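Local coordinates for protein tRNA (guanine(26)-N(2))-dimethyltransferase (Pyrococcus horikoshii, PDB 2DUL) that is a tRNA guanine-26 N2-dimethyltransferase that uses S-adenosyl-L-methionine as the methyl donor, at residues L55-I60 against L76-E81; D82-M87 against I116-A121. All coordinates share one frame; numbering follows the deposited sequence.

Contact 1: residues L55-I60 against L76-E81; sequences LSATGI and LNDISE
Ser56 meets both backbone polar atoms of Asn77, its own N-H at the carbonyl and its hydroxyl at the N-H. Ser56 N donates to Asn77 O at 2.8 Å. Ser56 OG, turned beside its own backbone N and anti to the carbonyl carbon (chi1 -50°), accepts from Asn77 N at 3.0 Å over a bent path. A CA-H...O contact adds to the same carbonyl, with Leu55 CA 3.5 Å from Asn77 O.

The carboxylate of Asp78 takes one backbone N-H on each oxygen, which restrains the rotation of the group. Ala57 N reaches Asp78 OD1 at 2.8 Å on its anti side, rising 30° out of the carboxylate plane, while Ser80 N meets the anti lone pair of Asp78 OD2 at 2.9 Å and closes an Asx turn.

This is the layout of class I methyltransferases: the loop after strand 50-53 lies against the end of the adjacent parallel strand, 73-78, where an acidic residue commonly receives the ribose of the cofactor. Asp78 is predicted to bind S-adenosyl-L-methionine, consistent with that role.

Within the loop, Ser56 to Gly59 form a type II' turn, with Gly59 N 2.8 Å from Ser56 O. Gly59 is the N-cap of helix 60-68, and Thr58 OG1 accepts from Ile60 N in an ST turn.

Van der Waals contact comes from Leu76. Its CB lies beside the Ser56 hydroxyl, and its CD2 branch rests against the glycine backbone, with Leu76 CD2 3.9 Å from Gly59 CA and 3.7 Å from Gly59 O. Met87 of helix 81-94 touches the side chains of Ser56, Leu76 and Asp78.

Contact 2: residues D82-M87 against I116-A121; sequences DAYELM and INHDDA
Tyr84 lies against Ile116 and His118, its side chain leaving helix 82-87 toward strand 116-118 with CG anti to the backbone N (chi1 177°). Tyr84 CB sits 4.0 Å from His118 CB. Further out, the ring takes His118 CB over one face in a CH-pi contact, 3.7 Å from the Tyr84 ring centroid; Tyr84 CG and CD1 are the ring atoms closest to that methylene. The two rings are nearly parallel, planes at 22°, but slid so far apart that they barely overlap. Tyr84 CE1 then reaches Ile116 CG2 at 3.8 Å and has Ile116 O near the ring plane at its edge. At the tip, Tyr84 OH hydrogen-bonds to Glu101 OE1.

Beside the ring, Ile116 CG2 also lies 3.8 Å from Met87 CB and 3.8 Å from Met87 CE, which the bent end of the chain (chi3 66°) brings back to the same methyl. The helix and strand segments run antiparallel, their axes 8.4 Å apart, where helix 81-94 packs on the sheet of the Rossmann-like fold. No hydrogen bond joins the two segments: between them the contact rests on apolar packing and the CH-pi contact of His118 CB.

How the contacts relate
The two contacts are continuous, their centres about 4 Å apart, and come in series along the chain. Strand 73-78 of contact 1 leads straight into helix 81-94 of contact 2, which covers the sheet before the chain returns, after strands 100-101 and 105-109, as the parallel neighbour 113-118. Leu76 O probably accepts from Asn117 N (2.7 Å), and Asn77 OD1 from Asn117 ND2 (2.9 Å), so the strands are joined by backbone and side chains. Both contacts lie on one sheet, contact 1 at the loop beside strand 73-78, contact 2 under helix 81-94. Asp78, Asp120 and Ala121, all predicted to bind S-adenosyl-L-methionine, lie at or just past the C-terminal ends of these adjacent strands.

Contact 1: residues L55-I60 against L76-E81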
# COMPACT_ATOMS: atom_id res chain seq x y z
N LEU A 55 14.93 -0.05 -0.40
CA LEU A 55 15.54 0.30 0.88
C LEU A 55 15.49 -0.99 1.68
O LEU A 55 14.58 -1.21 2.48
CB LEU A 55 14.70 1.40 1.54
CG LEU A 55 14.64 2.67 0.68
CD1 LEU A 55 13.23 3.24 0.66
CD2 LEU A 55 15.63 3.70 1.21
N SER A 56 16.48 -1.85 1.44
CA SER A 56 16.56 -3.18 2.03
C SER A 56 16.94 -3.41 3.49
O SER A 56 16.51 -4.40 4.07
CB SER A 56 17.48 -4.05 1.17
OG SER A 56 17.13 -3.96 -0.19
N ALA A 57 17.77 -2.54 4.06
CA ALA A 57 18.20 -2.72 5.46
C ALA A 57 18.91 -4.07 5.61
O ALA A 57 20.06 -4.22 5.18
CB ALA A 57 17.00 -2.64 6.40
N THR A 58 18.24 -5.05 6.21
CA THR A 58 18.85 -6.37 6.40
C THR A 58 18.81 -7.20 5.12
O THR A 58 19.54 -8.18 4.98
CB THR A 58 18.13 -7.19 7.50
OG1 THR A 58 16.81 -7.51 7.06
CG2 THR A 58 18.06 -6.40 8.80
N GLY A 59 17.93 -6.80 4.20
CA GLY A 59 17.78 -7.51 2.94
C GLY A 59 16.66 -8.53 2.95
O GLY A 59 16.41 -9.22 1.96
N ILE A 60 15.95 -8.61 4.08
CA ILE A 60 14.86 -9.57 4.22
C ILE A 60 13.81 -9.56 3.11
O ILE A 60 13.39 -10.63 2.65
CB ILE A 60 14.13 -9.40 5.59
CG1 ILE A 60 13.01 -10.44 5.72
CG2 ILE A 60 13.56 -8.00 5.71
CD1 ILE A 60 13.50 -11.88 5.71
N LEU A 76 18.75 -5.63 -4.37
CA LEU A 76 18.64 -5.20 -2.98
C LEU A 76 19.51 -3.96 -2.87
O LEU A 76 20.67 -3.98 -3.29
CB LEU A 76 19.16 -6.28 -2.03
CG LEU A 76 18.43 -7.62 -1.96
CD1 LEU A 76 18.79 -8.47 -3.16
CD2 LEU A 76 18.83 -8.34 -0.68
N ASN A 77 18.98 -2.89 -2.30
CA ASN A 77 19.75 -1.67 -2.18
C ASN A 77 19.62 -0.97 -0.83
O ASN A 77 18.57 -1.01 -0.20
CB ASN A 77 19.33 -0.68 -3.27
CG ASN A 77 20.06 0.65 -3.16
OD1 ASN A 77 21.22 0.78 -3.57
ND2 ASN A 77 19.40 1.65 -2.59
N ASP A 78 20.70 -0.33 -0.40
CA ASP A 78 20.71 0.44 0.84
C ASP A 78 21.90 1.39 0.82
O ASP A 78 23.00 1.02 0.38
CB ASP A 78 20.77 -0.45 2.08
CG ASP A 78 20.24 0.24 3.32
OD1 ASP A 78 19.10 -0.06 3.73
OD2 ASP A 78 20.94 1.11 3.87
N ILE A 79 21.70 2.60 1.30
CA ILE A 79 22.76 3.60 1.32
C ILE A 79 23.76 3.37 2.45
O ILE A 79 24.89 3.86 2.40
CB ILE A 79 22.15 5.02 1.44
CG1 ILE A 79 23.24 6.07 1.21
CG2 ILE A 79 21.53 5.19 2.82
CD1 ILE A 79 22.71 7.49 1.22
N SER A 80 23.35 2.62 3.47
CA SER A 80 24.21 2.34 4.61
C SER A 80 25.23 1.23 4.40
O SER A 80 24.89 0.15 3.93
CB SER A 80 23.36 2.00 5.84
OG SER A 80 24.16 1.47 6.88
N GLU A 81 26.48 1.52 4.76
CA GLU A 81 27.58 0.55 4.64
C GLU A 81 27.31 -0.67 5.51
O GLU A 81 27.57 -1.81 5.10
CB GLU A 81 28.90 1.21 5.07
CG GLU A 81 30.08 0.25 5.14
CD GLU A 81 30.70 -0.03 3.79
OE1 GLU A 81 30.00 -0.58 2.91
OE2 GLU A 81 31.89 0.29 3.61

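Contact 2: residues D82-M87 against I116-A121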
# COMPACT_ATOMS: atom_id res chain seq x y z
N ASP A 82 26.83 -0.44 6.73
CA ASP A 82 26.53 -1.53 7.65
C ASP A 82 25.43 -2.42 7.08
O ASP A 82 25.51 -3.64 7.15
CB ASP A 82 26.07 -0.98 9.01
CG ASP A 82 27.20 -0.36 9.80
OD1 ASP A 82 26.93 0.14 10.91
OD2 ASP A 82 28.35 -0.38 9.32
N ALA A 83 24.40 -1.79 6.51
CA ALA A 83 23.31 -2.54 5.92
C ALA A 83 23.83 -3.35 4.74
O ALA A 83 23.51 -4.53 4.60
CB ALA A 83 22.20 -1.59 5.47
N TYR A 84 24.64 -2.71 3.90
CA TYR A 84 25.21 -3.38 2.73
C TYR A 84 26.00 -4.63 3.13
O TYR A 84 25.84 -5.69 2.53
CB TYR A 84 26.12 -2.41 1.97
CG TYR A 84 26.81 -3.03 0.77
CD1 TYR A 84 26.08 -3.45 -0.34
CD2 TYR A 84 28.19 -3.19 0.75
CE1 TYR A 84 26.72 -4.02 -1.45
CE2 TYR A 84 28.85 -3.76 -0.35
CZ TYR A 84 28.10 -4.17 -1.45
OH TYR A 84 28.74 -4.71 -2.54
N GLU A 85 26.85 -4.49 4.14
CA GLU A 85 27.65 -5.62 4.61
C GLU A 85 26.75 -6.75 5.11
O GLU A 85 27.01 -7.93 4.84
CB GLU A 85 28.59 -5.19 5.73
CG GLU A 85 29.73 -4.29 5.28
CD GLU A 85 30.62 -4.95 4.24
OE1 GLU A 85 31.08 -6.08 4.48
OE2 GLU A 85 30.86 -4.33 3.19
N LEU A 86 25.69 -6.40 5.83
CA LEU A 86 24.77 -7.39 6.36
C LEU A 86 23.95 -8.04 5.26
O LEU A 86 23.61 -9.22 5.34
CB LEU A 86 23.85 -6.74 7.40
CG LEU A 86 22.90 -7.70 8.12
CD1 LEU A 86 23.68 -8.86 8.71
CD2 LEU A 86 22.15 -6.94 9.21
N MET A 87 23.61 -7.26 4.23
CA MET A 87 22.84 -7.79 3.12
C MET A 87 23.63 -8.89 2.41
O MET A 87 23.09 -9.95 2.10
CB MET A 87 22.49 -6.65 2.15
CG MET A 87 21.37 -5.74 2.66
SD MET A 87 21.24 -4.13 1.83
CE MET A 87 20.76 -4.62 0.24
N ILE A 116 23.22 -6.99 -5.09
CA ILE A 116 23.24 -6.22 -3.86
C ILE A 116 23.96 -4.91 -4.15
O ILE A 116 25.10 -4.90 -4.61
CB ILE A 116 23.99 -7.00 -2.75
CG1 ILE A 116 23.49 -8.45 -2.73
CG2 ILE A 116 23.73 -6.34 -1.40
CD1 ILE A 116 24.16 -9.32 -1.68
N ASN A 117 23.28 -3.81 -3.86
CA ASN A 117 23.82 -2.49 -4.15
C ASN A 117 23.96 -1.59 -2.92
O ASN A 117 23.10 -1.58 -2.04
CB ASN A 117 22.89 -1.81 -5.17
CG ASN A 117 23.58 -0.73 -5.98
OD1 ASN A 117 24.46 -1.01 -6.80
ND2 ASN A 117 23.19 0.52 -5.75
N HIS A 118 25.05 -0.84 -2.88
CA HIS A 118 25.30 0.09 -1.78
C HIS A 118 25.20 1.49 -2.39
O HIS A 118 26.12 1.94 -3.07
CB HIS A 118 26.71 -0.09 -1.22
CG HIS A 118 27.09 0.94 -0.20
ND1 HIS A 118 28.39 1.33 0.02
CD2 HIS A 118 26.33 1.65 0.67
CE1 HIS A 118 28.43 2.23 0.98
NE2 HIS A 118 27.19 2.44 1.39
N ASP A 119 24.08 2.17 -2.17
CA ASP A 119 23.91 3.50 -2.74
C ASP A 119 22.56 4.11 -2.40
O ASP A 119 21.68 3.43 -1.86
CB ASP A 119 24.06 3.39 -4.27
CG ASP A 119 24.22 4.74 -4.95
OD1 ASP A 119 24.87 5.64 -4.37
OD2 ASP A 119 23.72 4.88 -6.08
N ASP A 120 22.41 5.39 -2.71
CA ASP A 120 21.15 6.09 -2.48
C ASP A 120 20.15 5.48 -3.46
O ASP A 120 20.46 5.29 -4.64
CB ASP A 120 21.34 7.59 -2.76
CG ASP A 120 20.04 8.38 -2.75
OD1 ASP A 120 18.98 7.82 -2.38
OD2 ASP A 120 20.08 9.57 -3.11
N ALA A 121 18.95 5.15 -2.97
CA ALA A 121 17.92 4.55 -3.81
C ALA A 121 17.63 5.39 -5.05
O ALA A 121 17.41 4.85 -6.13
CB ALA A 121 16.65 4.35 -3.01